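Local structure of SIR4-interacting protein SIF2 (Saccharomyces cerevisiae, 1R5M) at residues F334-A348 against Y396-I409. The protein acts in the SET3 corepressor complex, antagonizes telomeric silencing and may recruit SIR4 to non-telomeric sites of repression. Residues are numbered along the deposited sequence; the frame is centred on the assembly and turned at random.
Sequences FAGRISQDGQKYAVA and YIFDLSWNCAGNKI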
ATOM      1  N   PHE A 334     -10.867  -6.318   1.334  1.00 13.19           N
ATOM      2  CA  PHE A 334      -9.965  -6.280   0.187  1.00 14.44           C
ATOM      3  C   PHE A 334      -8.739  -5.401   0.385  1.00 14.91           C
ATOM      4  O   PHE A 334      -7.722  -5.588  -0.284  1.00 16.66           O
ATOM      5  CB  PHE A 334     -10.718  -5.807  -1.060  1.00 14.71           C
ATOM      6  CG  PHE A 334     -11.629  -6.844  -1.658  1.00 16.76           C
ATOM      7  CD1 PHE A 334     -12.357  -6.557  -2.806  1.00 16.90           C
ATOM      8  CD2 PHE A 334     -11.755  -8.108  -1.084  1.00 16.95           C
ATOM      9  CE1 PHE A 334     -13.197  -7.508  -3.377  1.00 17.79           C
ATOM     10  CE2 PHE A 334     -12.596  -9.070  -1.651  1.00 17.68           C
ATOM     11  CZ  PHE A 334     -13.317  -8.765  -2.799  1.00 17.86           C
ATOM     12  N   ALA A 335      -8.833  -4.435   1.291  1.00 13.27           N
ATOM     13  CA  ALA A 335      -7.707  -3.543   1.543  1.00 12.92           C
ATOM     14  C   ALA A 335      -7.881  -2.776   2.842  1.00 11.60           C
ATOM     15  O   ALA A 335      -9.001  -2.498   3.259  1.00 11.68           O
ATOM     16  CB  ALA A 335      -7.546  -2.568   0.383  1.00 14.56           C
ATOM     17  N   GLY A 336      -6.756  -2.452   3.472  1.00 10.65           N
ATOM     18  CA  GLY A 336      -6.761  -1.704   4.718  1.00  9.94           C
ATOM     19  C   GLY A 336      -5.634  -0.689   4.677  1.00 10.52           C
ATOM     20  O   GLY A 336      -4.554  -0.986   4.155  1.00 11.58           O
ATOM     21  N   ARG A 337      -5.873   0.503   5.217  1.00  9.63           N
ATOM     22  CA  ARG A 337      -4.867   1.566   5.219  1.00 10.05           C
ATOM     23  C   ARG A 337      -4.855   2.311   6.543  1.00 10.56           C
ATOM     24  O   ARG A 337      -5.907   2.693   7.058  1.00 10.38           O
ATOM     25  CB  ARG A 337      -5.164   2.585   4.118  1.00 11.75           C
ATOM     26  CG  ARG A 337      -5.330   2.001   2.734  1.00 14.11           C
ATOM     27  CD  ARG A 337      -4.003   1.726   2.056  1.00 16.75           C
ATOM     28  NE  ARG A 337      -4.216   1.187   0.715  1.00 18.78           N
ATOM     29  CZ  ARG A 337      -4.170  -0.107   0.406  1.00 20.38           C
ATOM     30  NH1 ARG A 337      -3.902  -1.010   1.342  1.00 18.59           N
ATOM     31  NH2 ARG A 337      -4.412  -0.499  -0.838  1.00 21.07           N
ATOM     32  N   ILE A 338      -3.665   2.533   7.087  1.00 10.85           N
ATOM     33  CA  ILE A 338      -3.542   3.261   8.344  1.00 11.08           C
ATOM     34  C   ILE A 338      -3.361   4.744   8.027  1.00 11.07           C
ATOM     35  O   ILE A 338      -2.723   5.106   7.033  1.00 11.33           O
ATOM     36  CB  ILE A 338      -2.331   2.754   9.170  1.00 12.25           C
ATOM     37  CG1 ILE A 338      -2.363   3.343  10.582  1.00 15.31           C
ATOM     38  CG2 ILE A 338      -1.023   3.139   8.483  1.00 12.58           C
ATOM     39  CD1 ILE A 338      -3.396   2.722  11.479  1.00 19.25           C
ATOM     40  N   SER A 339      -3.941   5.601   8.861  1.00 11.92           N
ATOM     41  CA  SER A 339      -3.816   7.036   8.662  1.00 11.26           C
ATOM     42  C   SER A 339      -2.400   7.485   9.008  1.00 12.89           C
ATOM     43  O   SER A 339      -1.648   6.769   9.667  1.00 13.51           O
ATOM     44  CB  SER A 339      -4.817   7.788   9.545  1.00 12.85           C
ATOM     45  OG  SER A 339      -4.589   7.511  10.917  1.00 12.83           O
ATOM     46  N   GLN A 340      -2.053   8.680   8.551  1.00 14.00           N
ATOM     47  CA  GLN A 340      -0.743   9.264   8.798  1.00 18.34           C
ATOM     48  C   GLN A 340      -0.409   9.324  10.287  1.00 17.98           C
ATOM     49  O   GLN A 340       0.721   9.037  10.689  1.00 19.51           O
ATOM     50  CB  GLN A 340      -0.707  10.680   8.227  1.00 21.21           C
ATOM     51  CG  GLN A 340       0.547  11.454   8.565  1.00 28.08           C
ATOM     52  CD  GLN A 340       1.648  11.233   7.558  1.00 30.88           C
ATOM     53  OE1 GLN A 340       2.060  10.101   7.305  1.00 33.86           O
ATOM     54  NE2 GLN A 340       2.132  12.322   6.971  1.00 33.51           N
ATOM     55  N   ASP A 341      -1.389   9.703  11.101  1.00 17.42           N
ATOM     56  CA  ASP A 341      -1.165   9.822  12.537  1.00 17.82           C
ATOM     57  C   ASP A 341      -1.260   8.500  13.293  1.00 17.99           C
ATOM     58  O   ASP A 341      -1.076   8.463  14.512  1.00 18.87           O
ATOM     59  CB  ASP A 341      -2.119  10.864  13.148  1.00 18.18           C
ATOM     60  CG  ASP A 341      -3.575  10.419  13.150  1.00 19.71           C
ATOM     61  OD1 ASP A 341      -3.874   9.285  12.722  1.00 17.66           O
ATOM     62  OD2 ASP A 341      -4.429  11.219  13.598  1.00 20.11           O
ATOM     63  N   GLY A 342      -1.539   7.424  12.561  1.00 16.14           N
ATOM     64  CA  GLY A 342      -1.639   6.101  13.158  1.00 16.23           C
ATOM     65  C   GLY A 342      -2.792   5.895  14.124  1.00 14.70           C
ATOM     66  O   GLY A 342      -2.807   4.918  14.870  1.00 14.90           O
ATOM     67  N   GLN A 343      -3.767   6.797  14.098  1.00 14.89           N
ATOM     68  CA  GLN A 343      -4.911   6.714  15.003  1.00 14.97           C
ATOM     69  C   GLN A 343      -6.182   6.159  14.370  1.00 13.61           C
ATOM     70  O   GLN A 343      -7.160   5.894  15.068  1.00 14.99           O
ATOM     71  CB  GLN A 343      -5.203   8.101  15.584  1.00 16.43           C
ATOM     72  CG  GLN A 343      -4.047   8.687  16.385  1.00 19.57           C
ATOM     73  CD  GLN A 343      -3.923   8.068  17.763  1.00 22.46           C
ATOM     74  OE1 GLN A 343      -3.971   6.849  17.916  1.00 23.92           O
ATOM     75  NE2 GLN A 343      -3.758   8.911  18.775  1.00 27.08           N
ATOM     76  N   LYS A 344      -6.171   5.987  13.053  1.00 12.10           N
ATOM     77  CA  LYS A 344      -7.345   5.479  12.348  1.00 11.12           C
ATOM     78  C   LYS A 344      -6.949   4.440  11.310  1.00 10.49           C
ATOM     79  O   LYS A 344      -5.905   4.559  10.673  1.00 11.67           O
ATOM     80  CB  LYS A 344      -8.072   6.633  11.650  1.00 11.28           C
ATOM     81  CG  LYS A 344      -8.539   7.753  12.580  1.00 13.31           C
ATOM     82  CD  LYS A 344      -9.745   7.327  13.401  1.00 17.22           C
ATOM     83  CE  LYS A 344     -10.230   8.455  14.306  1.00 18.29           C
ATOM     84  NZ  LYS A 344      -9.226   8.793  15.358  1.00 19.67           N
ATOM     85  N   TYR A 345      -7.784   3.422  11.146  1.00 10.35           N
ATOM     86  CA  TYR A 345      -7.518   2.368  10.170  1.00 10.51           C
ATOM     87  C   TYR A 345      -8.763   2.203   9.309  1.00 10.42           C
ATOM     88  O   TYR A 345      -9.840   1.899   9.820  1.00 10.88           O
ATOM     89  CB  TYR A 345      -7.190   1.049  10.878  1.00 10.19           C
ATOM     90  CG  TYR A 345      -6.552   0.017   9.971  1.00 10.85           C
ATOM     91  CD1 TYR A 345      -5.291   0.237   9.418  1.00 11.06           C
ATOM     92  CD2 TYR A 345      -7.205  -1.176   9.666  1.00  9.73           C
ATOM     93  CE1 TYR A 345      -4.691  -0.710   8.581  1.00 10.10           C
ATOM     94  CE2 TYR A 345      -6.615  -2.130   8.828  1.00 10.59           C
ATOM     95  CZ  TYR A 345      -5.358  -1.888   8.292  1.00 11.35           C
ATOM     96  OH  TYR A 345      -4.763  -2.825   7.476  1.00 12.55           O
ATOM     97  N   ALA A 346      -8.611   2.410   8.005  1.00  9.90           N
ATOM     98  CA  ALA A 346      -9.728   2.304   7.074  1.00 10.31           C
ATOM     99  C   ALA A 346      -9.645   1.018   6.269  1.00 10.22           C
ATOM    100  O   ALA A 346      -8.588   0.676   5.740  1.00 11.41           O
ATOM    101  CB  ALA A 346      -9.734   3.503   6.135  1.00 10.30           C
ATOM    102  N   VAL A 347     -10.767   0.308   6.176  1.00  9.19           N
ATOM    103  CA  VAL A 347     -10.812  -0.940   5.425  1.00  9.80           C
ATOM    104  C   VAL A 347     -11.959  -0.951   4.427  1.00 11.03           C
ATOM    105  O   VAL A 347     -13.007  -0.354   4.665  1.00 11.72           O
ATOM    106  CB  VAL A 347     -10.967  -2.158   6.359  1.00 10.87           C
ATOM    107  CG1 VAL A 347      -9.747  -2.282   7.260  1.00 12.96           C
ATOM    108  CG2 VAL A 347     -12.234  -2.026   7.186  1.00 12.25           C
ATOM    109  N   ALA A 348     -11.746  -1.625   3.302  1.00  9.73           N
ATOM    110  CA  ALA A 348     -12.774  -1.728   2.277  1.00 10.16           C
ATOM    111  C   ALA A 348     -13.273  -3.162   2.237  1.00 11.83           C
ATOM    112  O   ALA A 348     -12.508  -4.086   1.960  1.00 11.25           O
ATOM    113  CB  ALA A 348     -12.205  -1.333   0.921  1.00 11.38           C
ATOM    114  N   TYR A 396     -17.541  -3.236  -6.243  1.00 12.06           N
ATOM    115  CA  TYR A 396     -16.441  -3.544  -5.331  1.00 12.77           C
ATOM    116  C   TYR A 396     -15.518  -2.343  -5.191  1.00 11.00           C
ATOM    117  O   TYR A 396     -15.425  -1.514  -6.092  1.00 11.22           O
ATOM    118  CB  TYR A 396     -15.569  -4.679  -5.887  1.00 13.87           C
ATOM    119  CG  TYR A 396     -16.229  -6.022  -6.048  1.00 16.05           C
ATOM    120  CD1 TYR A 396     -16.184  -6.695  -7.268  1.00 18.38           C
ATOM    121  CD2 TYR A 396     -16.862  -6.643  -4.972  1.00 17.40           C
ATOM    122  CE1 TYR A 396     -16.754  -7.961  -7.413  1.00 20.52           C
ATOM    123  CE2 TYR A 396     -17.434  -7.903  -5.105  1.00 20.58           C
ATOM    124  CZ  TYR A 396     -17.376  -8.559  -6.324  1.00 21.64           C
ATOM    125  OH  TYR A 396     -17.942  -9.810  -6.450  1.00 22.89           O
ATOM    126  N   ILE A 397     -14.823  -2.274  -4.061  1.00 11.55           N
ATOM    127  CA  ILE A 397     -13.823  -1.237  -3.820  1.00 10.74           C
ATOM    128  C   ILE A 397     -12.506  -2.011  -3.846  1.00 11.85           C
ATOM    129  O   ILE A 397     -12.327  -2.950  -3.073  1.00 13.34           O
ATOM    130  CB  ILE A 397     -13.995  -0.570  -2.444  1.00 10.57           C
ATOM    131  CG1 ILE A 397     -15.252   0.304  -2.452  1.00 12.93           C
ATOM    132  CG2 ILE A 397     -12.762   0.274  -2.115  1.00 10.99           C
ATOM    133  CD1 ILE A 397     -15.620   0.858  -1.092  1.00 12.75           C
ATOM    134  N   PHE A 398     -11.602  -1.626  -4.744  1.00 12.09           N
ATOM    135  CA  PHE A 398     -10.309  -2.295  -4.898  1.00 13.48           C
ATOM    136  C   PHE A 398      -9.165  -1.604  -4.165  1.00 12.97           C
ATOM    137  O   PHE A 398      -8.129  -2.218  -3.887  1.00 13.18           O
ATOM    138  CB  PHE A 398      -9.935  -2.376  -6.382  1.00 16.25           C
ATOM    139  CG  PHE A 398     -10.657  -3.450  -7.149  1.00 16.34           C
ATOM    140  CD1 PHE A 398     -10.434  -3.598  -8.515  1.00 17.56           C
ATOM    141  CD2 PHE A 398     -11.530  -4.328  -6.514  1.00 17.58           C
ATOM    142  CE1 PHE A 398     -11.065  -4.603  -9.239  1.00 18.93           C
ATOM    143  CE2 PHE A 398     -12.169  -5.341  -7.231  1.00 18.11           C
ATOM    144  CZ  PHE A 398     -11.935  -5.477  -8.596  1.00 17.54           C
ATOM    145  N   ASP A 399      -9.345  -0.327  -3.860  1.00 10.99           N
ATOM    146  CA  ASP A 399      -8.289   0.426  -3.207  1.00 11.39           C
ATOM    147  C   ASP A 399      -8.827   1.654  -2.493  1.00 11.05           C
ATOM    148  O   ASP A 399      -9.901   2.162  -2.820  1.00 11.14           O
ATOM    149  CB  ASP A 399      -7.260   0.855  -4.265  1.00 12.73           C
ATOM    150  CG  ASP A 399      -6.139   1.703  -3.693  1.00 13.33           C
ATOM    151  OD1 ASP A 399      -6.067   2.914  -4.006  1.00 12.91           O
ATOM    152  OD2 ASP A 399      -5.324   1.155  -2.924  1.00 15.76           O
ATOM    153  N   LEU A 400      -8.081   2.112  -1.496  1.00  9.75           N
ATOM    154  CA  LEU A 400      -8.442   3.319  -0.774  1.00 10.94           C
ATOM    155  C   LEU A 400      -7.143   3.965  -0.316  1.00 10.16           C
ATOM    156  O   LEU A 400      -6.121   3.289  -0.174  1.00 10.75           O
ATOM    157  CB  LEU A 400      -9.367   3.008   0.413  1.00 17.23           C
ATOM    158  CG  LEU A 400      -8.921   2.204   1.629  1.00 18.75           C
ATOM    159  CD1 LEU A 400     -10.119   2.036   2.570  1.00 17.00           C
ATOM    160  CD2 LEU A 400      -8.399   0.841   1.202  1.00 20.62           C
ATOM    161  N   SER A 401      -7.168   5.277  -0.125  1.00  9.38           N
ATOM    162  CA  SER A 401      -5.972   5.988   0.305  1.00  9.18           C
ATOM    163  C   SER A 401      -6.321   7.213   1.134  1.00 10.04           C
ATOM    164  O   SER A 401      -7.307   7.899   0.859  1.00  9.49           O
ATOM    165  CB  SER A 401      -5.154   6.412  -0.915  1.00 12.33           C
ATOM    166  OG  SER A 401      -5.894   7.303  -1.730  1.00 17.65           O
ATOM    167  N   TRP A 402      -5.499   7.472   2.149  1.00  8.41           N
ATOM    168  CA  TRP A 402      -5.669   8.617   3.045  1.00  9.37           C
ATOM    169  C   TRP A 402      -4.837   9.813   2.604  1.00 10.37           C
ATOM    170  O   TRP A 402      -3.696   9.644   2.165  1.00 10.98           O
ATOM    171  CB  TRP A 402      -5.157   8.306   4.449  1.00  9.25           C
ATOM    172  CG  TRP A 402      -5.916   7.343   5.284  1.00  9.27           C
ATOM    173  CD1 TRP A 402      -5.696   5.998   5.399  1.00  9.08           C
ATOM    174  CD2 TRP A 402      -6.922   7.669   6.242  1.00  9.09           C
ATOM    175  NE1 TRP A 402      -6.500   5.471   6.384  1.00  9.34           N
ATOM    176  CE2 TRP A 402      -7.263   6.478   6.916  1.00  9.49           C
ATOM    177  CE3 TRP A 402      -7.568   8.861   6.601  1.00  9.72           C
ATOM    178  CZ2 TRP A 402      -8.219   6.442   7.933  1.00 10.24           C
ATOM    179  CZ3 TRP A 402      -8.520   8.826   7.615  1.00  9.42           C
ATOM    180  CH2 TRP A 402      -8.835   7.624   8.267  1.00  9.43           C
ATOM    181  N   ASN A 403      -5.374  11.021   2.753  1.00 10.39           N
ATOM    182  CA  ASN A 403      -4.556  12.185   2.439  1.00 10.65           C
ATOM    183  C   ASN A 403      -3.689  12.353   3.694  1.00 11.21           C
ATOM    184  O   ASN A 403      -3.976  11.750   4.734  1.00 11.18           O
ATOM    185  CB  ASN A 403      -5.415  13.422   2.102  1.00 10.13           C
ATOM    186  CG  ASN A 403      -6.026  14.103   3.312  1.00 10.60           C
ATOM    187  OD1 ASN A 403      -6.355  13.476   4.316  1.00 10.62           O
ATOM    188  ND2 ASN A 403      -6.213  15.416   3.195  1.00 11.85           N
ATOM    189  N   CYS A 404      -2.617  13.129   3.607  1.00 11.71           N
ATOM    190  CA  CYS A 404      -1.714  13.243   4.747  1.00 11.36           C
ATOM    191  C   CYS A 404      -2.286  13.854   6.020  1.00 12.43           C
ATOM    192  O   CYS A 404      -1.789  13.581   7.113  1.00 13.21           O
ATOM    193  CB  CYS A 404      -0.426  13.978   4.336  1.00 13.29           C
ATOM    194  SG  CYS A 404      -0.612  15.692   3.804  1.00 13.25           S
ATOM    195  N   ALA A 405      -3.334  14.659   5.886  1.00 12.88           N
ATOM    196  CA  ALA A 405      -3.957  15.299   7.041  1.00 12.61           C
ATOM    197  C   ALA A 405      -4.973  14.386   7.721  1.00 13.71           C
ATOM    198  O   ALA A 405      -5.417  14.656   8.840  1.00 13.15           O
ATOM    199  CB  ALA A 405      -4.628  16.598   6.610  1.00 14.10           C
ATOM    200  N   GLY A 406      -5.343  13.308   7.040  1.00 12.31           N
ATOM    201  CA  GLY A 406      -6.305  12.376   7.597  1.00 12.39           C
ATOM    202  C   GLY A 406      -7.751  12.837   7.557  1.00 13.20           C
ATOM    203  O   GLY A 406      -8.587  12.295   8.282  1.00 13.22           O
ATOM    204  N   ASN A 407      -8.064  13.824   6.721  1.00 11.74           N
ATOM    205  CA  ASN A 407      -9.441  14.306   6.633  1.00 11.99           C
ATOM    206  C   ASN A 407     -10.126  13.938   5.321  1.00 11.59           C
ATOM    207  O   ASN A 407     -11.259  14.349   5.069  1.00 12.33           O
ATOM    208  CB  ASN A 407      -9.509  15.828   6.847  1.00 12.36           C
ATOM    209  CG  ASN A 407      -8.582  16.601   5.925  1.00 13.78           C
ATOM    210  OD1 ASN A 407      -8.422  16.266   4.754  1.00 13.72           O
ATOM    211  ND2 ASN A 407      -7.981  17.661   6.452  1.00 17.48           N
ATOM    212  N   LYS A 408      -9.439  13.161   4.488  1.00 10.85           N
ATOM    213  CA  LYS A 408      -9.995  12.723   3.213  1.00 10.53           C
ATOM    214  C   LYS A 408      -9.485  11.340   2.839  1.00 10.94           C
ATOM    215  O   LYS A 408      -8.337  10.991   3.119  1.00 10.15           O
ATOM    216  CB  LYS A 408      -9.617  13.692   2.084  1.00 11.53           C
ATOM    217  CG  LYS A 408     -10.167  15.101   2.241  1.00 11.41           C
ATOM    218  CD  LYS A 408      -9.727  15.985   1.088  1.00 15.05           C
ATOM    219  CE  LYS A 408     -10.243  17.403   1.259  1.00 16.22           C
ATOM    220  NZ  LYS A 408      -9.784  18.000   2.545  1.00 17.46           N
ATOM    221  N   ILE A 409     -10.357  10.553   2.220  1.00  9.41           N
ATOM    222  CA  ILE A 409     -10.001   9.222   1.743  1.00 10.34           C
ATOM    223  C   ILE A 409     -10.501   9.105   0.313  1.00 10.40           C
ATOM    224  O   ILE A 409     -11.624   9.513   0.003  1.00 10.36           O
ATOM    225  CB  ILE A 409     -10.643   8.091   2.592  1.00  9.24           C
ATOM    226  CG1 ILE A 409      -9.960   8.022   3.960  1.00  9.33           C
ATOM    227  CG2 ILE A 409     -10.507   6.742   1.879  1.00 10.50           C
ATOM    228  CD1 ILE A 409     -10.515   6.946   4.886  1.00 10.64           C
TER
HETATM  229  O   HOH W   1      -3.826  10.285   7.183  1.00 12.87           O
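The interface between two successive blades of an eight-repeat WD40 beta-propeller is built here: strands 334-338 and 344-348, from the seventh repeat, meet strand 397-402 of the eighth through side chains. Strands 334-338 and 397-402 run almost parallel, their axes 6° apart. Trp402 inserts its indole between the blades. Its NE1 donates to Arg337 O at 2.9 Å with an N-H...O angle of 160°; the oxygen lies in the indole plane, yet the donor stands well above the carbonyl plane. That oxygen also accepts from Ala346 N, so it serves both the hairpin and the neighbouring blade. One indole face is covered by Ser339, whose CA sits 3.8 Å from the centroid of the five-membered ring, a CH-pi contact; Ile409 CD1 lies over the opposite face, toward the rim. Lys344 CB reaches Trp402 CH2 at 3.6 Å, while its ammonium goes on to Asp358.

Farther along, the Leu400 methyls divide: CD2 meets Ala335 CB at 3.6 Å and the Arg337 chain, whereas CD1 packs 3.9 Å from Ala346 CB. The bend of Arg337 at chi2 (-81°) carries its guanidinium obliquely past Leu400, whose CD2 lies over one face, to Asp399; there NH2 forms a 2.8 Å salt bridge to OD2, nearly straight and in the guanidinium plane, and NE makes a weak bond to Leu400 O. Asp399 OD1 is held by Ser51 N of the next blade. At the hairpin turns, one water accepts from Gln340 N and donates to Asn403 O. Polar bonds are thus interspersed with apolar contacts, including a tight Ala348 CB to Ile397 CG2 approach of 3.5 Å, consistent with the indole and the Arg337-Asp399 pair holding the two blades in a defined register.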